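Local coordinates for protein AP endonuclease, family 2 (Brucella melitensis biovar Abortus, PDB 3NGF) that probably catalyses the manganese-dependent isomerisation of hydroxypyruvate, as a TIM-barrel member of the hyi family, although it is named as a family 2 AP endonuclease, at residues L16-N21 and G245-P250; V65-P70 and L103-R108; A83-E88 and E126-E131; P151-N156 and D185-Q190. One frame throughout, in Å; residues are numbered along the deposited sequence.

Contact 1: residues L16-N21 and G245-P250; sequences LSTMFN and GCEYNP. With MN (manganese (II) ion), chain C.
The thioether of M19 lies over one face of the Y248 ring, a Met-aromatic contact with SD 4.3 Å from the ring centroid and 23° off its normal. SD sits toward the rim rather than over the centre, and the bend at chi3 (61°) turns CE to the phenol end, where it reaches Y248 OH at 3.5 Å. The same sulfur, M19 SD, lies 3.6 Å from C246 CB and 3.3 Å from C246 O. Y248 OH has its own partner in W260.

The pairing joins the loop after strand 11-15 of the TIM barrel to the end of strand 243-246, neighbours where the barrel closes, at the end that carries the metal. The hydroxyl of T18, placed between its backbone N and carbonyl carbon (chi1 68°), donates to Y248 O at 2.8 Å, approaching from above the carbonyl plane. Water 1 bridges the loops, donating to T18 O and N249 OD1, while P250 CD rests 3.3 Å from T18 O.

E247 is the centre of an inverse gamma turn, and its CG lies 4.1 Å from T18 CG2. Its side chain, extended beyond CG, ends with OE1 on manganese at 2.1 Å, beside ligands E150, D185 and Q211; E247 is also a predicted proton donor/acceptor.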
# COMPACT_ATOMS: atom_id res chain seq x y z
N LEU A 16 5.86 -9.09 1.19
CA LEU A 16 6.57 -10.20 0.54
C LEU A 16 7.24 -9.82 -0.79
O LEU A 16 7.91 -10.65 -1.38
CB LEU A 16 5.62 -11.39 0.34
CG LEU A 16 4.85 -11.85 1.57
CD1 LEU A 16 4.10 -13.17 1.26
CD2 LEU A 16 5.76 -12.08 2.84
N SER A 17 7.05 -8.58 -1.26
CA SER A 17 7.77 -8.09 -2.42
C SER A 17 9.15 -7.60 -1.97
O SER A 17 10.13 -7.79 -2.69
CB SER A 17 7.00 -6.94 -3.13
OG SER A 17 5.76 -7.42 -3.68
N THR A 18 9.22 -6.98 -0.79
CA THR A 18 10.50 -6.40 -0.30
C THR A 18 11.22 -7.24 0.77
O THR A 18 12.46 -7.15 0.90
CB THR A 18 10.32 -4.96 0.23
OG1 THR A 18 9.54 -4.95 1.43
CG2 THR A 18 9.69 -4.02 -0.86
N MET A 19 10.46 -8.03 1.53
CA MET A 19 11.02 -8.90 2.58
C MET A 19 11.08 -10.33 2.14
O MET A 19 10.35 -10.75 1.25
CB MET A 19 10.22 -8.82 3.88
CG MET A 19 10.12 -7.42 4.49
SD MET A 19 9.04 -7.29 5.91
CE MET A 19 9.84 -8.43 7.06
N PHE A 20 11.94 -11.10 2.82
CA PHE A 20 12.11 -12.53 2.57
C PHE A 20 12.57 -12.86 1.14
O PHE A 20 12.31 -13.96 0.64
CB PHE A 20 10.82 -13.28 2.93
CG PHE A 20 10.45 -13.15 4.36
CD1 PHE A 20 11.14 -13.83 5.33
CD2 PHE A 20 9.40 -12.33 4.75
CE1 PHE A 20 10.81 -13.71 6.66
CE2 PHE A 20 9.05 -12.20 6.06
CZ PHE A 20 9.76 -12.90 7.03
N ASN A 21 13.31 -11.93 0.51
CA ASN A 21 13.77 -12.13 -0.87
C ASN A 21 14.93 -13.13 -0.96
O ASN A 21 15.44 -13.41 -2.06
CB ASN A 21 14.18 -10.80 -1.52
CG ASN A 21 13.01 -9.96 -1.95
OD1 ASN A 21 11.87 -10.06 -1.44
ND2 ASN A 21 13.28 -9.09 -2.93
N GLY A 245 1.89 -2.11 7.20
CA GLY A 245 2.69 -2.87 6.23
C GLY A 245 4.18 -2.59 6.37
O GLY A 245 4.59 -1.44 6.45
N CYS A 246 4.98 -3.65 6.40
CA CYS A 246 6.45 -3.54 6.50
C CYS A 246 7.12 -3.54 5.11
O CYS A 246 7.75 -4.53 4.67
CB CYS A 246 6.99 -4.67 7.37
SG CYS A 246 6.35 -4.62 9.07
N GLU A 247 7.02 -2.41 4.43
CA GLU A 247 7.55 -2.24 3.10
C GLU A 247 8.94 -1.62 3.22
O GLU A 247 9.15 -0.42 2.90
CB GLU A 247 6.64 -1.33 2.28
CG GLU A 247 7.01 -1.37 0.83
CD GLU A 247 6.21 -0.41 0.00
OE1 GLU A 247 5.58 0.52 0.56
OE2 GLU A 247 6.23 -0.59 -1.22
N TYR A 248 9.86 -2.43 3.68
CA TYR A 248 11.23 -2.02 3.80
C TYR A 248 12.13 -3.07 3.19
O TYR A 248 11.75 -4.25 3.03
CB TYR A 248 11.60 -1.74 5.27
CG TYR A 248 11.61 -2.93 6.24
CD1 TYR A 248 12.60 -3.90 6.18
CD2 TYR A 248 10.62 -3.07 7.21
CE1 TYR A 248 12.63 -4.97 7.08
CE2 TYR A 248 10.64 -4.14 8.12
CZ TYR A 248 11.66 -5.08 8.06
OH TYR A 248 11.69 -6.11 8.97
N ASN A 249 13.32 -2.63 2.86
CA ASN A 249 14.37 -3.52 2.35
C ASN A 249 15.27 -3.91 3.50
O ASN A 249 15.97 -3.07 4.05
CB ASN A 249 15.17 -2.81 1.28
CG ASN A 249 14.30 -2.25 0.18
OD1 ASN A 249 13.44 -2.97 -0.38
ND2 ASN A 249 14.54 -0.99 -0.17
N PRO A 250 15.27 -5.20 3.87
CA PRO A 250 16.07 -5.54 5.06
C PRO A 250 17.54 -5.18 4.89
O PRO A 250 18.09 -5.32 3.78
CB PRO A 250 15.86 -7.06 5.17
CG PRO A 250 14.51 -7.31 4.51
CD PRO A 250 14.50 -6.36 3.36
MN MN C . 4.48 2.22 0.08
O HOH W 1 14.16 -5.75 -0.67
O HOH W 2 3.25 0.92 -1.63
O HOH W 3 5.90 2.68 -1.63

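Contact 2: residues V65-P70 and L103-R108; sequences VLFNMP and LALDCR
F67 meets C107 through CD2 and CE2 of its ring: CE2 is 3.8 Å from C107 CB, and C107 SG stands 4.8 Å from the ring centroid. At 57° off the normal this Cys sulfur-aromatic contact is oblique. C107 SG, anti to its backbone N (chi1 -177°), is thereby placed against the strand backbone, where it approaches L66 N at 3.7 Å and the carbonyl carbon of V65. Beside it, L105 CD1 touches F67 CE2 at 4.0 Å, also obliquely.

Further out, a Schellman motif ends helix 88-104. D106, with positive phi, is its C-prime residue: C107 N bonds to A102 O and D106 N to L103 O. R108 grips D106 OD1 side-on with NE and NH2, the NE bond being 3.0 Å in this conformer of the arginine. L105 also packs on I53, A54 and L57 of helix 50-59.

The contact lies in the beta-alpha-beta crossover from strand 63-68 through helix 88-104 to strand 109-111. All five touching residues are buried, and sulfur, ring and methyl groups meet without a polar bond between the segments, consistent with cohesion mainly by dispersion and burial of apolar surface.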
# COMPACT_ATOMS: atom_id res chain seq x y z
N VAL A 65 -3.60 -8.42 3.34
CA VAL A 65 -3.99 -7.08 3.81
C VAL A 65 -4.12 -6.08 2.68
O VAL A 65 -4.98 -5.17 2.74
CB VAL A 65 -2.97 -6.61 4.85
CG1 VAL A 65 -3.19 -5.17 5.23
CG2 VAL A 65 -3.02 -7.58 6.10
N LEU A 66 -3.31 -6.23 1.65
CA LEU A 66 -3.20 -5.22 0.58
C LEU A 66 -2.50 -5.81 -0.62
O LEU A 66 -1.60 -6.64 -0.48
CB LEU A 66 -2.40 -4.00 1.09
CG LEU A 66 -2.12 -2.90 0.04
CD1 LEU A 66 -3.33 -2.03 -0.08
CD2 LEU A 66 -0.87 -2.07 0.39
N PHE A 67 -2.91 -5.39 -1.82
CA PHE A 67 -2.06 -5.45 -3.00
C PHE A 67 -2.51 -4.39 -4.01
O PHE A 67 -3.46 -3.63 -3.76
CB PHE A 67 -1.96 -6.86 -3.62
CG PHE A 67 -3.28 -7.44 -4.07
CD1 PHE A 67 -3.72 -7.24 -5.39
CD2 PHE A 67 -4.08 -8.15 -3.18
CE1 PHE A 67 -4.94 -7.78 -5.83
CE2 PHE A 67 -5.27 -8.70 -3.59
CZ PHE A 67 -5.71 -8.52 -4.91
N ASN A 68 -1.74 -4.25 -5.08
CA ASN A 68 -2.00 -3.19 -6.06
C ASN A 68 -2.78 -3.71 -7.25
O ASN A 68 -2.62 -4.86 -7.66
CB ASN A 68 -0.70 -2.60 -6.60
CG ASN A 68 0.14 -1.95 -5.55
OD1 ASN A 68 -0.20 -1.92 -4.38
ND2 ASN A 68 1.30 -1.41 -5.98
N MET A 69 -3.57 -2.83 -7.84
CA MET A 69 -4.16 -3.11 -9.15
C MET A 69 -3.05 -3.18 -10.23
O MET A 69 -1.95 -2.66 -10.02
CB MET A 69 -5.20 -2.04 -9.49
CG MET A 69 -6.31 -1.90 -8.45
SD MET A 69 -7.60 -0.83 -9.03
CE MET A 69 -8.88 -1.09 -7.79
N PRO A 70 -3.34 -3.80 -11.39
CA PRO A 70 -2.30 -3.88 -12.43
C PRO A 70 -1.75 -2.48 -12.77
O PRO A 70 -2.53 -1.51 -12.86
CB PRO A 70 -3.06 -4.49 -13.61
CG PRO A 70 -4.16 -5.27 -13.00
CD PRO A 70 -4.55 -4.55 -11.74
N LEU A 103 -11.21 -11.12 -4.44
CA LEU A 103 -12.18 -12.08 -3.94
C LEU A 103 -11.53 -13.43 -3.60
O LEU A 103 -11.80 -14.00 -2.53
CB LEU A 103 -13.34 -12.21 -4.93
CG LEU A 103 -14.16 -10.93 -5.14
CD1 LEU A 103 -15.20 -11.08 -6.28
CD2 LEU A 103 -14.88 -10.53 -3.84
N ALA A 104 -10.65 -13.92 -4.46
CA ALA A 104 -9.92 -15.15 -4.19
C ALA A 104 -9.10 -15.15 -2.90
O ALA A 104 -9.02 -16.17 -2.19
CB ALA A 104 -9.04 -15.55 -5.39
N LEU A 105 -8.48 -14.01 -2.60
CA LEU A 105 -7.63 -13.85 -1.44
C LEU A 105 -8.33 -13.24 -0.21
O LEU A 105 -7.67 -13.00 0.81
CB LEU A 105 -6.41 -12.97 -1.81
CG LEU A 105 -5.61 -13.37 -3.05
CD1 LEU A 105 -4.33 -12.54 -3.14
CD2 LEU A 105 -5.32 -14.84 -3.10
N ASP A 106 -9.65 -13.03 -0.30
CA ASP A 106 -10.44 -12.32 0.71
C ASP A 106 -9.75 -11.01 1.18
O ASP A 106 -9.65 -10.74 2.39
CB ASP A 106 -10.72 -13.26 1.89
CG ASP A 106 -11.73 -12.70 2.89
OD1 ASP A 106 -12.59 -11.88 2.52
OD2 ASP A 106 -11.66 -13.11 4.08
N CYS A 107 -9.27 -10.23 0.22
CA CYS A 107 -8.56 -8.98 0.50
C CYS A 107 -9.55 -7.85 0.37
O CYS A 107 -10.31 -7.79 -0.62
CB CYS A 107 -7.41 -8.78 -0.48
SG CYS A 107 -6.41 -7.31 -0.14
N ARG A 108 -9.56 -6.99 1.39
CA ARG A 108 -10.52 -5.91 1.55
C ARG A 108 -10.00 -4.53 1.09
O ARG A 108 -10.74 -3.54 1.12
CB ARG A 108 -10.93 -5.82 3.03
CG ARG A 108 -11.35 -7.17 3.66
CD ARG A 108 -12.54 -7.75 2.91
NE ARG A 108 -12.98 -9.05 3.41
CZ ARG A 108 -13.64 -9.25 4.55
NH1 ARG A 108 -13.95 -8.23 5.35
NH2 ARG A 108 -14.01 -10.47 4.89

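Contact 3: residues A83-E88 and E126-E131; sequences AISGRE and EETFIE
The van der Waals contacts centre on T128, which faces the turn from helix 122-140. Its CG2, anti to the backbone N, lies 3.7 Å from the carbonyl carbon of I84, and its OG1 is 3.4 Å from S85 CA. At the next residue of the helix, F129 CB meets A83 CB at 4.2 Å, where the two backbones come closest, with CA atoms 4.3 Å apart. The F129 ring itself leads away, to stack with F133.

The polar bonds run within the segments. I84 to R87 forms a type II beta turn, closed by R87 N to I84 O at 3.2 Å. E88, bent at chi2 (93°), folds back so that OE2 accepts from G86 N at 3.2 Å; the bond is nearly straight, 172°, and meets OE2 from above the carboxylate plane. The second bond, G86 N to E88 OE1, is weak. The T128 hydroxyl is bonded to A124 O in its own helix.

Salt bridges outside the contact tie R87, at the N-cap position of helix 88-104, to E78 and E90.

G86 N and the T128 hydroxyl thus find their partners on their own side, and the loop before helix 88-104 meets helix 122-140 on the barrel's outside through van der Waals contacts of the T128 side chain and of A83 CB with F129 CB, with no polar bond joining the two segments.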
# COMPACT_ATOMS: atom_id res chain seq x y z
N ALA A 83 -4.47 8.22 -13.29
CA ALA A 83 -4.51 9.66 -13.59
C ALA A 83 -4.14 10.02 -15.03
O ALA A 83 -3.83 11.17 -15.29
CB ALA A 83 -3.60 10.45 -12.60
N ILE A 84 -4.15 9.06 -15.94
CA ILE A 84 -3.71 9.31 -17.33
C ILE A 84 -4.89 9.29 -18.29
O ILE A 84 -5.43 8.22 -18.61
CB ILE A 84 -2.63 8.32 -17.77
CG1 ILE A 84 -1.38 8.47 -16.88
CG2 ILE A 84 -2.24 8.54 -19.22
CD1 ILE A 84 -0.21 7.53 -17.24
N SER A 85 -5.28 10.47 -18.76
CA SER A 85 -6.40 10.58 -19.69
C SER A 85 -6.19 9.68 -20.90
O SER A 85 -5.08 9.59 -21.44
CB SER A 85 -6.57 12.02 -20.16
OG SER A 85 -7.69 12.12 -21.04
N GLY A 86 -7.27 9.01 -21.30
CA GLY A 86 -7.22 8.12 -22.46
C GLY A 86 -7.02 6.65 -22.16
O GLY A 86 -7.23 5.82 -23.05
N ARG A 87 -6.61 6.32 -20.92
CA ARG A 87 -6.41 4.93 -20.52
C ARG A 87 -7.53 4.40 -19.62
O ARG A 87 -7.35 3.43 -18.91
CB ARG A 87 -5.03 4.81 -19.86
CG ARG A 87 -3.95 5.18 -20.88
CD ARG A 87 -2.57 4.97 -20.36
NE ARG A 87 -2.22 3.57 -20.18
CZ ARG A 87 -1.01 3.17 -19.81
NH1 ARG A 87 -0.06 4.09 -19.63
NH2 ARG A 87 -0.76 1.88 -19.62
N GLU A 88 -8.70 5.01 -19.71
CA GLU A 88 -9.79 4.69 -18.81
C GLU A 88 -10.34 3.27 -18.99
O GLU A 88 -10.57 2.58 -17.99
CB GLU A 88 -10.92 5.72 -18.91
CG GLU A 88 -10.51 7.12 -18.52
CD GLU A 88 -10.05 7.98 -19.71
OE1 GLU A 88 -9.86 7.46 -20.83
OE2 GLU A 88 -9.88 9.21 -19.49
N GLU A 126 -6.16 15.13 -12.89
CA GLU A 126 -6.99 15.10 -11.70
C GLU A 126 -8.42 14.68 -12.04
O GLU A 126 -9.02 13.93 -11.30
CB GLU A 126 -6.99 16.44 -10.98
CG GLU A 126 -5.63 16.79 -10.40
CD GLU A 126 -5.61 18.12 -9.66
OE1 GLU A 126 -6.68 18.78 -9.57
OE2 GLU A 126 -4.50 18.51 -9.18
N GLU A 127 -8.94 15.18 -13.16
CA GLU A 127 -10.26 14.79 -13.63
C GLU A 127 -10.34 13.29 -13.93
O GLU A 127 -11.32 12.64 -13.57
CB GLU A 127 -10.67 15.61 -14.87
CG GLU A 127 -11.21 16.96 -14.47
CD GLU A 127 -11.54 17.87 -15.62
OE1 GLU A 127 -11.31 17.50 -16.80
OE2 GLU A 127 -12.03 18.98 -15.33
N THR A 128 -9.30 12.76 -14.55
CA THR A 128 -9.26 11.34 -14.93
C THR A 128 -9.12 10.47 -13.68
O THR A 128 -9.77 9.43 -13.56
CB THR A 128 -8.14 11.08 -15.95
OG1 THR A 128 -8.48 11.74 -17.20
CG2 THR A 128 -7.94 9.58 -16.16
N PHE A 129 -8.29 10.93 -12.74
CA PHE A 129 -8.17 10.29 -11.42
C PHE A 129 -9.53 10.13 -10.75
O PHE A 129 -9.88 9.04 -10.30
CB PHE A 129 -7.22 11.11 -10.52
CG PHE A 129 -7.12 10.59 -9.09
CD1 PHE A 129 -6.07 9.76 -8.72
CD2 PHE A 129 -8.02 10.97 -8.12
CE1 PHE A 129 -5.95 9.31 -7.42
CE2 PHE A 129 -7.87 10.50 -6.79
CZ PHE A 129 -6.84 9.66 -6.47
N ILE A 130 -10.31 11.21 -10.72
CA ILE A 130 -11.64 11.21 -10.07
C ILE A 130 -12.57 10.20 -10.76
O ILE A 130 -13.22 9.38 -10.11
CB ILE A 130 -12.24 12.65 -10.04
CG1 ILE A 130 -11.44 13.51 -9.06
CG2 ILE A 130 -13.72 12.63 -9.65
CD1 ILE A 130 -11.66 14.98 -9.16
N GLU A 131 -12.60 10.22 -12.09
CA GLU A 131 -13.46 9.31 -12.80
C GLU A 131 -13.07 7.87 -12.53
O GLU A 131 -13.96 7.02 -12.34
CB GLU A 131 -13.43 9.53 -14.31
CG GLU A 131 -14.03 10.87 -14.74
CD GLU A 131 -15.42 11.18 -14.19
OE1 GLU A 131 -16.25 10.27 -13.93
OE2 GLU A 131 -15.72 12.40 -14.05

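Contact 4: residues P151-N156 and D185-Q190; sequences PLNTRN and DLYHAQ. With MN (manganese (II) ion), chain C.
H188 is enclosed closely by the loop 151-156. L152 CA sits over the centre of one imidazole face, a CH-pi contact with CA 3.8 Å from the centroid and 12° off the normal. The L152 side chain lies alongside H188, pointing the same way, with CD2 3.4 Å from H188 NE2, and P151 O comes obliquely to H188 CD2. At the edge, N153 ND2 donates to H188 ND1 at 2.9 Å, close to the ring plane although the amide and ring planes are 46° apart.

The asparagine is itself held. N153 CG lies between its backbone N and carbonyl carbon (chi1 79°), and its OD1 accepts from R155 N and N156 N, an Asx turn and Asx motif. N153 ND2 also donates to N156 OD1 at 3.0 Å, in its amide plane. N156 OD1 takes a second bond, from Y187 OH at 2.7 Å, on a lone pair in the carbonyl plane and at the edge of the tyrosine ring.

On the looser side, water 5 joins Y187 OH to the exposed R155 through NH1. Water 4, by contrast, bridges two buried residues, P151 O and D185 N.

In this TIM barrel, D185 ends strand 180-185 and stands at the N-cap of helix 186-192, where its OD1 makes weak capping bonds to Y187 N and H188 N. D185 OD2 binds manganese at 2.2 Å, completed by E150, Q211, E247 and waters 2 and 3. N153, itself held by N156, probably helps fix the rotation of the imidazole, whose H188 NE2 lies 2.8 Å from metal-bound water 3.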
# COMPACT_ATOMS: atom_id res chain seq x y z
N PRO A 151 0.28 8.48 -1.78
CA PRO A 151 1.35 9.46 -2.10
C PRO A 151 2.72 8.81 -2.01
O PRO A 151 3.01 8.09 -1.05
CB PRO A 151 1.16 10.53 -1.03
CG PRO A 151 -0.26 10.40 -0.60
CD PRO A 151 -0.57 8.94 -0.68
N LEU A 152 3.57 9.08 -3.00
CA LEU A 152 4.93 8.57 -3.02
C LEU A 152 5.89 9.73 -2.69
O LEU A 152 5.51 10.67 -1.95
CB LEU A 152 5.20 7.85 -4.33
CG LEU A 152 4.21 6.69 -4.62
CD1 LEU A 152 4.58 6.00 -5.93
CD2 LEU A 152 4.14 5.67 -3.45
N ASN A 153 7.15 9.65 -3.10
CA ASN A 153 8.05 10.79 -2.94
C ASN A 153 8.80 11.00 -4.25
O ASN A 153 8.93 10.08 -5.05
CB ASN A 153 8.97 10.58 -1.74
CG ASN A 153 10.12 9.65 -2.03
OD1 ASN A 153 11.10 10.03 -2.70
ND2 ASN A 153 10.05 8.43 -1.50
N THR A 154 9.34 12.21 -4.43
CA THR A 154 9.91 12.64 -5.70
C THR A 154 11.37 12.20 -5.90
O THR A 154 11.95 12.36 -6.98
CB THR A 154 9.82 14.17 -5.84
OG1 THR A 154 10.40 14.79 -4.70
CG2 THR A 154 8.37 14.62 -5.93
N ARG A 155 11.98 11.66 -4.85
CA ARG A 155 13.30 11.11 -4.96
C ARG A 155 13.23 9.70 -5.50
O ARG A 155 13.95 9.34 -6.45
CB ARG A 155 14.00 11.12 -3.61
CG ARG A 155 15.37 10.49 -3.64
CD ARG A 155 16.25 10.96 -2.49
NE ARG A 155 15.74 10.62 -1.17
CZ ARG A 155 15.43 11.48 -0.19
NH1 ARG A 155 15.00 11.02 0.98
NH2 ARG A 155 15.55 12.80 -0.35
N ASN A 156 12.36 8.89 -4.92
CA ASN A 156 12.18 7.51 -5.39
C ASN A 156 11.30 7.36 -6.62
O ASN A 156 11.51 6.44 -7.39
CB ASN A 156 11.65 6.61 -4.27
CG ASN A 156 12.67 6.37 -3.18
OD1 ASN A 156 12.39 6.55 -2.01
ND2 ASN A 156 13.90 5.99 -3.57
N ASP A 185 2.03 5.82 3.80
CA ASP A 185 3.36 5.24 3.94
C ASP A 185 4.24 6.32 4.61
O ASP A 185 4.49 7.42 4.04
CB ASP A 185 3.86 4.79 2.56
CG ASP A 185 5.24 4.14 2.57
OD1 ASP A 185 6.06 4.52 3.41
OD2 ASP A 185 5.53 3.28 1.71
N LEU A 186 4.64 6.04 5.85
CA LEU A 186 5.27 7.08 6.67
C LEU A 186 6.67 7.40 6.17
O LEU A 186 7.23 8.49 6.43
CB LEU A 186 5.27 6.67 8.15
CG LEU A 186 3.89 6.66 8.79
CD1 LEU A 186 3.95 6.02 10.17
CD2 LEU A 186 3.29 8.09 8.86
N TYR A 187 7.26 6.46 5.45
CA TYR A 187 8.53 6.71 4.77
C TYR A 187 8.34 7.86 3.74
O TYR A 187 9.11 8.85 3.73
CB TYR A 187 9.02 5.39 4.11
CG TYR A 187 10.18 5.54 3.15
CD1 TYR A 187 11.49 5.58 3.60
CD2 TYR A 187 9.96 5.64 1.79
CE1 TYR A 187 12.56 5.74 2.71
CE2 TYR A 187 11.01 5.77 0.90
CZ TYR A 187 12.30 5.84 1.36
OH TYR A 187 13.32 5.98 0.44
N HIS A 188 7.32 7.74 2.90
CA HIS A 188 7.06 8.78 1.92
C HIS A 188 6.61 10.09 2.59
O HIS A 188 6.99 11.16 2.15
CB HIS A 188 6.00 8.30 0.92
CG HIS A 188 6.42 7.14 0.07
ND1 HIS A 188 7.62 7.11 -0.61
CD2 HIS A 188 5.76 6.01 -0.28
CE1 HIS A 188 7.69 5.99 -1.32
NE2 HIS A 188 6.58 5.30 -1.11
N ALA A 189 5.79 10.00 3.64
CA ALA A 189 5.24 11.17 4.33
C ALA A 189 6.37 11.94 5.01
O ALA A 189 6.39 13.17 4.98
CB ALA A 189 4.23 10.75 5.37
N GLN A 190 7.33 11.22 5.58
CA GLN A 190 8.47 11.91 6.22
C GLN A 190 9.40 12.63 5.23
O GLN A 190 9.95 13.70 5.56
CB GLN A 190 9.24 10.90 7.09
CG GLN A 190 10.51 11.41 7.76
CD GLN A 190 10.30 12.67 8.59
OE1 GLN A 190 9.17 13.04 8.93
NE2 GLN A 190 11.41 13.34 8.91
MN MN C . 4.48 2.22 0.08
O HOH W 4 1.86 7.45 1.34
O HOH W 5 15.17 8.04 1.01
O HOH W 3 5.90 2.68 -1.63
O HOH W 2 3.25 0.92 -1.63

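In the fold
The four contacts are spread around one eight-stranded parallel barrel. Contact 1 joins the loop after the first strand, 11-15, to the end of the last, 243-246, so the other three are nested within the loop it closes. Contacts 2 and 3 interlock along the chain, their segments alternating: contact 2 lies at the C-terminal end of helix 88-104 and contact 3 at its start. Contact 4 follows both. Contacts 1 and 4, centres about 16 Å apart, touch through E247 and D185, bringing ligands from distant parts of the chain to one manganese site. Contact 3 is peripheral, its centre about 30 Å from that of contact 1, whereas contact 2 packs strand 63-68 against the turn after helix 88-104, with L66 near the metal ligand Q211 (side chains about 4 Å apart).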